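Long-range contacts in C2 domain protein (Scophthalmus maximus, PDB 3W57), which binds three calcium ions at one end of a C2 beta-sandwich and may have wide pore channel activity: residues 32-37 with 65-70; 41-46 with 88-93; 100-105 with 115-120. All coordinates share one frame; numbering follows the deposited sequence.

Contact 1. Residues 32-37 with 65-70; sequences RGLPSD and ANPWWT. With CA (calcium ion), chain C; CA (calcium ion), chain D.
The side-chain oxygen OD1 of N66 receives the backbone N-H of G33, with G33 N and N66 OD1 2.8 Å apart, the shorter of the two bonds between residues 32-37 and 65-70. The donor stands above the plane of the amide, 40° out of it, and the bond is moderately bent. Chi1 of -62° sets CG of N66 beside its own backbone N and brings OD1 across to the other loop. An asparagine suits this place because its short neutral carbonyl can take an N-H that the turning chain presents; G33 itself has a positive phi of 73°, a backbone shape that glycine adopts easily. One residue on, L34 N donates to A65 O at 2.9 Å, here in the plane of the carbonyl. Two successive amides of one loop are thus held by two successive residues of the other, one through a side chain and one through the backbone. Next to these bonds lies an apolar patch: CD1 of L34 rests against CD of P67 at 3.7 Å, and CB of P67 in turn lies 3.8 Å above the plane of the W69 ring, toward its rim. The compact proline ring thus sits between leucine and tryptophan. Farther along, D37 bridges two calcium ions, OD2 binding one at 2.3 Å and OD1 the other at 2.4 Å. The contact joins the loop after strand 22-32 to the loop before strand 73-78, with W69 and P67 packed on strand 22-32 and L34 leaning on T42.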
loop_
_atom_site.group_PDB
_atom_site.type_symbol
_atom_site.label_atom_id
_atom_site.label_comp_id
_atom_site.label_asym_id
_atom_site.label_seq_id
_atom_site.Cartn_x
_atom_site.Cartn_y
_atom_site.Cartn_z
ATOM N N ARG A 32 0.025 -9.452 6.171
ATOM C CA ARG A 32 -0.051 -10.782 6.755
ATOM C C ARG A 32 -1.266 -11.538 6.232
ATOM O O ARG A 32 -2.372 -11.003 6.180
ATOM C CB ARG A 32 -0.081 -10.704 8.284
ATOM C CG ARG A 32 -1.059 -9.710 8.868
ATOM C CD ARG A 32 -0.907 -9.641 10.407
ATOM N NE ARG A 32 -1.886 -8.757 11.054
ATOM C CZ ARG A 32 -3.176 -9.049 11.192
ATOM N NH1 ARG A 32 -3.649 -10.199 10.713
ATOM N NH2 ARG A 32 -3.996 -8.194 11.797
ATOM N N GLY A 33 -1.039 -12.777 5.813
ATOM C CA GLY A 33 -2.130 -13.701 5.549
ATOM C C GLY A 33 -2.950 -13.448 4.297
ATOM O O GLY A 33 -4.172 -13.536 4.339
ATOM N N LEU A 34 -2.289 -13.156 3.182
ATOM C CA LEU A 34 -2.984 -13.052 1.900
ATOM C C LEU A 34 -3.662 -14.371 1.549
ATOM O O LEU A 34 -3.145 -15.441 1.840
ATOM C CB LEU A 34 -1.984 -12.720 0.797
ATOM C CG LEU A 34 -1.405 -11.313 0.769
ATOM C CD1 LEU A 34 -0.267 -11.254 -0.228
ATOM C CD2 LEU A 34 -2.487 -10.313 0.400
ATOM N N PRO A 35 -4.800 -14.291 0.853
ATOM C CA PRO A 35 -5.524 -15.495 0.449
ATOM C C PRO A 35 -4.781 -16.189 -0.685
ATOM O O PRO A 35 -3.880 -15.606 -1.302
ATOM C CB PRO A 35 -6.852 -14.926 -0.070
ATOM C CG PRO A 35 -6.428 -13.580 -0.688
ATOM C CD PRO A 35 -5.375 -13.059 0.285
ATOM N N SER A 36 -5.184 -17.422 -0.976
ATOM C CA SER A 36 -4.672 -18.151 -2.124
ATOM C C SER A 36 -4.972 -17.397 -3.422
ATOM O O SER A 36 -5.980 -16.707 -3.535
ATOM C CB SER A 36 -5.333 -19.539 -2.184
ATOM O OG SER A 36 -4.827 -20.351 -3.250
ATOM N N ASP A 37 -4.079 -17.539 -4.394
ATOM C CA ASP A 37 -4.319 -17.138 -5.772
ATOM C C ASP A 37 -5.165 -18.240 -6.423
ATOM O O ASP A 37 -5.436 -19.283 -5.815
ATOM C CB ASP A 37 -2.952 -17.019 -6.480
ATOM C CG ASP A 37 -2.979 -16.109 -7.684
ATOM O OD1 ASP A 37 -4.065 -15.670 -8.083
ATOM O OD2 ASP A 37 -1.891 -15.846 -8.227
ATOM N N ALA A 65 2.747 -15.241 0.813
ATOM C CA ALA A 65 1.487 -14.942 1.499
ATOM C C ALA A 65 1.640 -13.895 2.601
ATOM O O ALA A 65 0.635 -13.369 3.096
ATOM C CB ALA A 65 0.859 -16.231 2.079
ATOM N N ASN A 66 2.885 -13.609 2.989
ATOM C CA ASN A 66 3.172 -12.661 4.063
ATOM C C ASN A 66 4.292 -11.716 3.657
ATOM O O ASN A 66 5.331 -11.649 4.318
ATOM C CB ASN A 66 3.600 -13.394 5.341
ATOM C CG ASN A 66 2.512 -14.313 5.885
ATOM O OD1 ASN A 66 1.518 -13.851 6.455
ATOM N ND2 ASN A 66 2.706 -15.624 5.722
ATOM N N PRO A 67 4.087 -10.972 2.572
ATOM C CA PRO A 67 5.161 -10.127 2.053
ATOM C C PRO A 67 5.464 -8.901 2.904
ATOM O O PRO A 67 4.590 -8.360 3.581
ATOM C CB PRO A 67 4.607 -9.674 0.690
ATOM C CG PRO A 67 3.113 -9.639 0.895
ATOM C CD PRO A 67 2.835 -10.824 1.802
ATOM N N TRP A 68 6.709 -8.457 2.853
ATOM C CA TRP A 68 7.031 -7.097 3.240
ATOM C C TRP A 68 7.879 -6.517 2.114
ATOM O O TRP A 68 8.519 -7.269 1.382
ATOM C CB TRP A 68 7.713 -7.012 4.615
ATOM C CG TRP A 68 9.084 -7.603 4.739
ATOM C CD1 TRP A 68 9.416 -8.888 5.096
ATOM C CD2 TRP A 68 10.322 -6.898 4.579
ATOM N NE1 TRP A 68 10.791 -9.032 5.131
ATOM C CE2 TRP A 68 11.368 -7.824 4.823
ATOM C CE3 TRP A 68 10.649 -5.574 4.227
ATOM C CZ2 TRP A 68 12.713 -7.468 4.739
ATOM C CZ3 TRP A 68 11.991 -5.223 4.156
ATOM C CH2 TRP A 68 13.006 -6.174 4.398
ATOM N N TRP A 69 7.831 -5.198 1.946
ATOM C CA TRP A 69 8.491 -4.551 0.815
ATOM C C TRP A 69 9.506 -3.547 1.312
ATOM O O TRP A 69 9.265 -2.840 2.287
ATOM C CB TRP A 69 7.461 -3.834 -0.081
ATOM C CG TRP A 69 6.537 -4.726 -0.843
ATOM C CD1 TRP A 69 6.729 -5.245 -2.099
ATOM C CD2 TRP A 69 5.253 -5.205 -0.410
ATOM N NE1 TRP A 69 5.649 -6.004 -2.462
ATOM C CE2 TRP A 69 4.733 -6.003 -1.450
ATOM C CE3 TRP A 69 4.496 -5.037 0.751
ATOM C CZ2 TRP A 69 3.499 -6.629 -1.361
ATOM C CZ3 TRP A 69 3.261 -5.666 0.838
ATOM C CH2 TRP A 69 2.775 -6.449 -0.217
ATOM N N THR A 70 10.642 -3.467 0.627
ATOM C CA THR A 70 11.653 -2.497 1.009
ATOM C C THR A 70 11.359 -1.103 0.467
ATOM O O THR A 70 11.920 -0.124 0.962
ATOM C CB THR A 70 13.029 -2.895 0.471
ATOM O OG1 THR A 70 12.909 -3.151 -0.934
ATOM C CG2 THR A 70 13.556 -4.136 1.202
HETATM CA CA CA C . -0.873 -14.023 -9.233
HETATM CA CA CA D . -5.220 -13.763 -9.040
HETATM O O HOH W 1 0.452 -15.484 -10.899
HETATM O O HOH W 2 -5.805 -12.771 -6.835
HETATM O O HOH W 3 -7.126 -15.107 -8.090
HETATM O O HOH W 4 -6.305 -15.271 -10.865
#

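Contact 2. Residues 41-46 with 88-93; sequences ITDGYV and VHDEDT. With CA (calcium ion), chain C; CA (calcium ion), chain E; CA (calcium ion), chain D.
The Y45 ring lies over CB of H89, whose methylene points into one face of the phenol as a CH-pi contact, 3.8 Å from CB of H89 to the ring centroid. The two residues are an antiparallel hydrogen-bonded pair, Y45 N to H89 O and H89 N to Y45 O, both 2.9 Å, which puts their side chains on one face of the sheet. The rings are nearly parallel, at 14°, but slid so far apart that they barely overlap. Chi1 of 68° sets CG of Y45 between its backbone N and carbonyl carbon and carries the ring across the neighbouring strand, where E91 N meets its edge. Tyrosine suits the place because its flat ring covers CB of H89 while OH is hydrogen-bonded to D96; H89 in turn bonds through NE2 to E87.

On the other face, V46 and V88 meet through their CG2 methyls, and D90 turns toward calcium. OD1 of D90 binds one calcium at 2.5 Å and accepts a hydrogen bond from D43 N at 2.9 Å, nearly along its own C-O axis. OD2 bridges that calcium and a second one. D43 shares the first calcium through OD2, which also binds a third ion together with OD1 and I41 O; the ions probably offset the repulsion between these close carboxylates. E91 contributes its backbone O and D92 both carboxylate oxygens, one to each of two ions.

Strands 44-50 and 83-90 are antiparallel neighbours in mid-sheet, flanked by strands 53-57 and 97-105; H89 touches L98 of the latter.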
loop_
_atom_site.group_PDB
_atom_site.type_symbol
_atom_site.label_atom_id
_atom_site.label_comp_id
_atom_site.label_asym_id
_atom_site.label_seq_id
_atom_site.Cartn_x
_atom_site.Cartn_y
_atom_site.Cartn_z
ATOM N N ILE A 41 0.418 -19.493 -4.562
ATOM C CA ILE A 41 0.603 -18.412 -3.607
ATOM C C ILE A 41 0.569 -17.059 -4.297
ATOM O O ILE A 41 1.134 -16.889 -5.366
ATOM C CB ILE A 41 1.910 -18.609 -2.810
ATOM C CG1 ILE A 41 1.891 -19.998 -2.164
ATOM C CG2 ILE A 41 2.102 -17.509 -1.771
ATOM C CD1 ILE A 41 3.177 -20.379 -1.459
ATOM N N THR A 42 -0.120 -16.111 -3.684
ATOM C CA THR A 42 -0.314 -14.772 -4.236
ATOM C C THR A 42 0.994 -13.989 -4.468
ATOM O O THR A 42 2.008 -14.200 -3.788
ATOM C CB THR A 42 -1.279 -13.989 -3.329
ATOM O OG1 THR A 42 -2.570 -14.595 -3.419
ATOM C CG2 THR A 42 -1.399 -12.534 -3.723
ATOM N N ASP A 43 0.942 -13.095 -5.453
ATOM C CA ASP A 43 2.092 -12.329 -5.929
ATOM C C ASP A 43 1.795 -10.847 -5.756
ATOM O O ASP A 43 1.473 -10.133 -6.709
ATOM C CB ASP A 43 2.312 -12.693 -7.392
ATOM C CG ASP A 43 2.232 -14.184 -7.599
ATOM O OD1 ASP A 43 3.165 -14.867 -7.134
ATOM O OD2 ASP A 43 1.231 -14.685 -8.157
ATOM N N GLY A 44 1.903 -10.386 -4.514
ATOM C CA GLY A 44 1.403 -9.067 -4.161
ATOM C C GLY A 44 2.288 -7.892 -4.528
ATOM O O GLY A 44 3.520 -7.992 -4.546
ATOM N N TYR A 45 1.642 -6.765 -4.803
ATOM C CA TYR A 45 2.322 -5.468 -4.905
ATOM C C TYR A 45 1.352 -4.393 -4.437
ATOM O O TYR A 45 0.144 -4.647 -4.341
ATOM C CB TYR A 45 2.846 -5.187 -6.324
ATOM C CG TYR A 45 1.807 -4.972 -7.404
ATOM C CD1 TYR A 45 1.417 -3.692 -7.775
ATOM C CD2 TYR A 45 1.218 -6.058 -8.060
ATOM C CE1 TYR A 45 0.467 -3.499 -8.791
ATOM C CE2 TYR A 45 0.268 -5.874 -9.065
ATOM C CZ TYR A 45 -0.100 -4.592 -9.424
ATOM O OH TYR A 45 -1.031 -4.390 -10.436
ATOM N N VAL A 46 1.875 -3.216 -4.103
ATOM C CA VAL A 46 1.031 -2.146 -3.590
ATOM C C VAL A 46 1.152 -0.926 -4.491
ATOM O O VAL A 46 2.257 -0.527 -4.855
ATOM C CB VAL A 46 1.440 -1.745 -2.156
ATOM C CG1 VAL A 46 0.514 -0.657 -1.627
ATOM C CG2 VAL A 46 1.426 -2.962 -1.229
ATOM N N VAL A 88 -3.727 -2.998 -2.673
ATOM C CA VAL A 88 -2.961 -4.236 -2.714
ATOM C C VAL A 88 -3.476 -5.113 -3.841
ATOM O O VAL A 88 -4.647 -5.520 -3.837
ATOM C CB VAL A 88 -3.055 -5.001 -1.386
ATOM C CG1 VAL A 88 -2.216 -6.272 -1.433
ATOM C CG2 VAL A 88 -2.607 -4.097 -0.254
ATOM N N HIS A 89 -2.610 -5.386 -4.818
ATOM C CA HIS A 89 -2.994 -6.169 -5.989
ATOM C C HIS A 89 -2.206 -7.463 -6.038
ATOM O O HIS A 89 -1.095 -7.534 -5.518
ATOM C CB HIS A 89 -2.671 -5.424 -7.288
ATOM C CG HIS A 89 -3.414 -4.135 -7.479
ATOM N ND1 HIS A 89 -4.415 -3.993 -8.415
ATOM C CD2 HIS A 89 -3.269 -2.922 -6.889
ATOM C CE1 HIS A 89 -4.866 -2.748 -8.385
ATOM N NE2 HIS A 89 -4.192 -2.079 -7.463
ATOM N N ASP A 90 -2.783 -8.469 -6.691
ATOM C CA ASP A 90 -2.050 -9.670 -7.086
ATOM C C ASP A 90 -1.669 -9.551 -8.559
ATOM O O ASP A 90 -2.548 -9.348 -9.405
ATOM C CB ASP A 90 -2.929 -10.901 -6.916
ATOM C CG ASP A 90 -2.331 -12.133 -7.565
ATOM O OD1 ASP A 90 -1.175 -12.475 -7.258
ATOM O OD2 ASP A 90 -2.988 -12.737 -8.443
ATOM N N GLU A 91 -0.380 -9.688 -8.877
ATOM C CA GLU A 91 0.026 -9.723 -10.275
ATOM C C GLU A 91 -0.349 -11.057 -10.916
ATOM O O GLU A 91 -0.067 -12.119 -10.360
ATOM C CB GLU A 91 1.538 -9.504 -10.416
ATOM C CG GLU A 91 1.977 -9.364 -11.864
ATOM C CD GLU A 91 3.484 -9.436 -12.049
ATOM O OE1 GLU A 91 4.068 -8.444 -12.535
ATOM O OE2 GLU A 91 4.078 -10.488 -11.734
ATOM N N ASP A 92 -0.989 -10.991 -12.075
ATOM C CA ASP A 92 -1.298 -12.174 -12.875
ATOM C C ASP A 92 -0.954 -11.918 -14.338
ATOM O O ASP A 92 -0.704 -10.775 -14.745
ATOM C CB ASP A 92 -2.776 -12.493 -12.785
ATOM C CG ASP A 92 -3.128 -13.360 -11.597
ATOM O OD1 ASP A 92 -2.326 -14.232 -11.191
ATOM O OD2 ASP A 92 -4.246 -13.166 -11.103
ATOM N N THR A 93 -0.921 -12.989 -15.121
ATOM C CA THR A 93 -0.522 -12.885 -16.527
ATOM C C THR A 93 -1.447 -12.010 -17.384
ATOM O O THR A 93 -0.967 -11.199 -18.185
ATOM C CB THR A 93 -0.365 -14.277 -17.147
ATOM O OG1 THR A 93 0.693 -14.970 -16.463
ATOM C CG2 THR A 93 -0.008 -14.157 -18.617
HETATM CA CA CA C . -0.873 -14.023 -9.233
HETATM CA CA CA E . 2.118 -17.047 -7.529
HETATM CA CA CA D . -5.220 -13.763 -9.040
HETATM O O HOH W 1 0.452 -15.484 -10.899
HETATM O O HOH W 2 -5.805 -12.771 -6.835
HETATM O O HOH W 3 -7.126 -15.107 -8.090
HETATM O O HOH W 4 -6.305 -15.271 -10.865
HETATM O O HOH W 5 2.967 -16.758 -9.820
#

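Contact 3. Residues 100-105 with 115-120; sequences GVCQRQ and CYLKEG
A disulfide between edge strands of the two sheets of the C2 sandwich defines this contact: C102 SG is joined to C115 SG at 2.0 Å. The torsion about the S-S bond is -92°, close to the unstrained right angle. The two cysteines reach it differently. SG of C115 stands anti to the backbone N (chi1 172°), while SG of C102 lies beside its own N, and the two CB atoms come within 3.5 Å of each other. Cysteine is fitted to this place because both CB atoms point toward the opposite strand and a covalent link can join two sheets where the two strands are not paired by backbone bonds.

Beside the sulfurs, CD2 of L117 packs on CA of G100 at 3.8 Å and also approaches SG of C102. Glycine suits position 100 because its bare CA leaves room for CD2 of L117 to lie directly on the backbone.

Two waters bridge the backbones of the two segments. Water 6 accepts hydrogen bonds from V101 N and K118 N, and water 7 donates to V101 O at 2.8 Å and to Y116 O at 2.7 Å, so the N-H and C=O of V101 are each linked to the other segment through a water. Residues L117 to G120 then form a type I turn, closed by G120 N to L117 O.

Strand 97-105 pairs with strand 83-90, on which V101 and L117 also pack, at the edge of one sheet; strand 109-116 pairs with strand 122-130, where C102 touches L123, at the edge of the other.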
loop_
_atom_site.group_PDB
_atom_site.type_symbol
_atom_site.label_atom_id
_atom_site.label_comp_id
_atom_site.label_asym_id
_atom_site.label_seq_id
_atom_site.Cartn_x
_atom_site.Cartn_y
_atom_site.Cartn_z
ATOM N N GLY A 100 -7.623 -5.435 -2.117
ATOM C CA GLY A 100 -8.064 -4.554 -1.044
ATOM C C GLY A 100 -7.546 -3.139 -1.185
ATOM O O GLY A 100 -6.532 -2.888 -1.843
ATOM N N VAL A 101 -8.247 -2.208 -0.552
ATOM C CA VAL A 101 -7.926 -0.791 -0.641
ATOM C C VAL A 101 -8.010 -0.193 0.749
ATOM O O VAL A 101 -8.978 -0.425 1.479
ATOM C CB VAL A 101 -8.888 -0.042 -1.609
ATOM C CG1 VAL A 101 -8.611 1.472 -1.607
ATOM C CG2 VAL A 101 -8.770 -0.585 -3.033
ATOM N N CYS A 102 -6.981 0.561 1.121
ATOM C CA CYS A 102 -6.950 1.243 2.406
ATOM C C CYS A 102 -6.857 2.739 2.147
ATOM O O CYS A 102 -5.987 3.183 1.414
ATOM C CB CYS A 102 -5.744 0.764 3.197
ATOM S SG CYS A 102 -5.681 -1.043 3.321
ATOM N N GLN A 103 -7.757 3.510 2.747
ATOM C CA GLN A 103 -7.791 4.949 2.522
ATOM C C GLN A 103 -7.878 5.681 3.846
ATOM O O GLN A 103 -8.611 5.268 4.748
ATOM C CB GLN A 103 -9.018 5.324 1.688
ATOM C CG GLN A 103 -8.903 5.027 0.216
ATOM C CD GLN A 103 -9.742 5.979 -0.627
ATOM O OE1 GLN A 103 -9.342 6.376 -1.728
ATOM N NE2 GLN A 103 -10.909 6.356 -0.106
ATOM N N ARG A 104 -7.154 6.779 3.964
ATOM C CA ARG A 104 -7.364 7.664 5.099
ATOM C C ARG A 104 -6.796 9.051 4.841
ATOM O O ARG A 104 -5.931 9.237 3.980
ATOM C CB ARG A 104 -6.741 7.091 6.368
ATOM C CG ARG A 104 -5.228 7.061 6.331
ATOM C CD ARG A 104 -4.653 6.682 7.695
ATOM N NE ARG A 104 -5.234 5.438 8.201
ATOM C CZ ARG A 104 -6.105 5.376 9.201
ATOM N NH1 ARG A 104 -6.490 6.488 9.810
ATOM N NH2 ARG A 104 -6.595 4.206 9.595
ATOM N N GLN A 105 -7.292 10.020 5.602
ATOM C CA GLN A 105 -6.764 11.377 5.536
ATOM C C GLN A 105 -5.444 11.493 6.302
ATOM O O GLN A 105 -5.327 11.048 7.447
ATOM C CB GLN A 105 -7.789 12.376 6.087
ATOM C CG GLN A 105 -8.972 12.586 5.162
ATOM C CD GLN A 105 -9.947 13.615 5.701
ATOM O OE1 GLN A 105 -10.343 13.558 6.864
ATOM N NE2 GLN A 105 -10.325 14.571 4.860
ATOM N N CYS A 115 -4.891 -2.261 8.062
ATOM C CA CYS A 115 -6.070 -2.220 7.218
ATOM C C CYS A 115 -6.459 -3.639 6.839
ATOM O O CYS A 115 -5.609 -4.425 6.450
ATOM C CB CYS A 115 -5.738 -1.452 5.940
ATOM S SG CYS A 115 -7.048 -1.534 4.710
ATOM N N TYR A 116 -7.741 -3.969 6.932
ATOM C CA TYR A 116 -8.189 -5.305 6.550
ATOM C C TYR A 116 -8.616 -5.318 5.083
ATOM O O TYR A 116 -9.470 -4.535 4.668
ATOM C CB TYR A 116 -9.321 -5.783 7.467
ATOM C CG TYR A 116 -8.824 -6.169 8.852
ATOM C CD1 TYR A 116 -8.677 -7.503 9.207
ATOM C CD2 TYR A 116 -8.469 -5.197 9.788
ATOM C CE1 TYR A 116 -8.217 -7.868 10.461
ATOM C CE2 TYR A 116 -7.995 -5.550 11.046
ATOM C CZ TYR A 116 -7.876 -6.887 11.376
ATOM O OH TYR A 116 -7.420 -7.252 12.625
ATOM N N LEU A 117 -8.013 -6.204 4.299
ATOM C CA LEU A 117 -8.237 -6.228 2.866
ATOM C C LEU A 117 -9.507 -7.013 2.545
ATOM O O LEU A 117 -9.731 -8.090 3.096
ATOM C CB LEU A 117 -7.049 -6.869 2.147
ATOM C CG LEU A 117 -5.688 -6.216 2.414
ATOM C CD1 LEU A 117 -4.548 -7.022 1.798
ATOM C CD2 LEU A 117 -5.699 -4.790 1.862
ATOM N N LYS A 118 -10.312 -6.497 1.624
ATOM C CA LYS A 118 -11.563 -7.170 1.273
ATOM C C LYS A 118 -11.424 -8.666 0.994
ATOM O O LYS A 118 -12.237 -9.475 1.486
ATOM C CB LYS A 118 -12.230 -6.476 0.083
ATOM C CG LYS A 118 -13.453 -7.210 -0.427
ATOM C CD LYS A 118 -14.067 -6.462 -1.603
ATOM C CE LYS A 118 -15.472 -6.963 -1.866
ATOM N NZ LYS A 118 -16.327 -6.759 -0.658
ATOM N N GLU A 119 -10.413 -9.046 0.215
ATOM C CA GLU A 119 -10.258 -10.443 -0.181
ATOM C C GLU A 119 -9.458 -11.296 0.796
ATOM O O GLU A 119 -9.268 -12.495 0.571
ATOM C CB GLU A 119 -9.662 -10.546 -1.582
ATOM C CG GLU A 119 -10.601 -10.037 -2.646
ATOM C CD GLU A 119 -11.929 -10.781 -2.629
ATOM O OE1 GLU A 119 -11.922 -12.033 -2.480
ATOM O OE2 GLU A 119 -12.979 -10.112 -2.760
ATOM N N GLY A 120 -9.026 -10.682 1.897
ATOM C CA GLY A 120 -8.347 -11.413 2.958
ATOM C C GLY A 120 -6.974 -10.844 3.247
ATOM O O GLY A 120 -6.321 -10.285 2.361
HETATM O O HOH W 6 -10.502 -3.530 1.087
HETATM O O HOH W 7 -9.977 -2.189 3.428
#

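How the contacts relate
Contacts 1 and 2 meet at the calcium site, their centres about 9 Å apart: D37 of contact 1 shares two ions with D90 and D92 of contact 2, and its OD1 lies 3.1 Å from D90 OD2. D97 adds a ligand to the ion held by D37 OD1, and N63 one to the third calcium, bound by D43. P35 O and T42 OG1 probably share a hydrogen bond, at 2.7 Å. Contact 3 lies farther back, about 14 Å and 15 Å by centres from contacts 1 and 2, yet connects to both: G100 O is 2.9 Å from V88 N in the shared sheet, L117 packs on V88 and L34, and its turn touches P35.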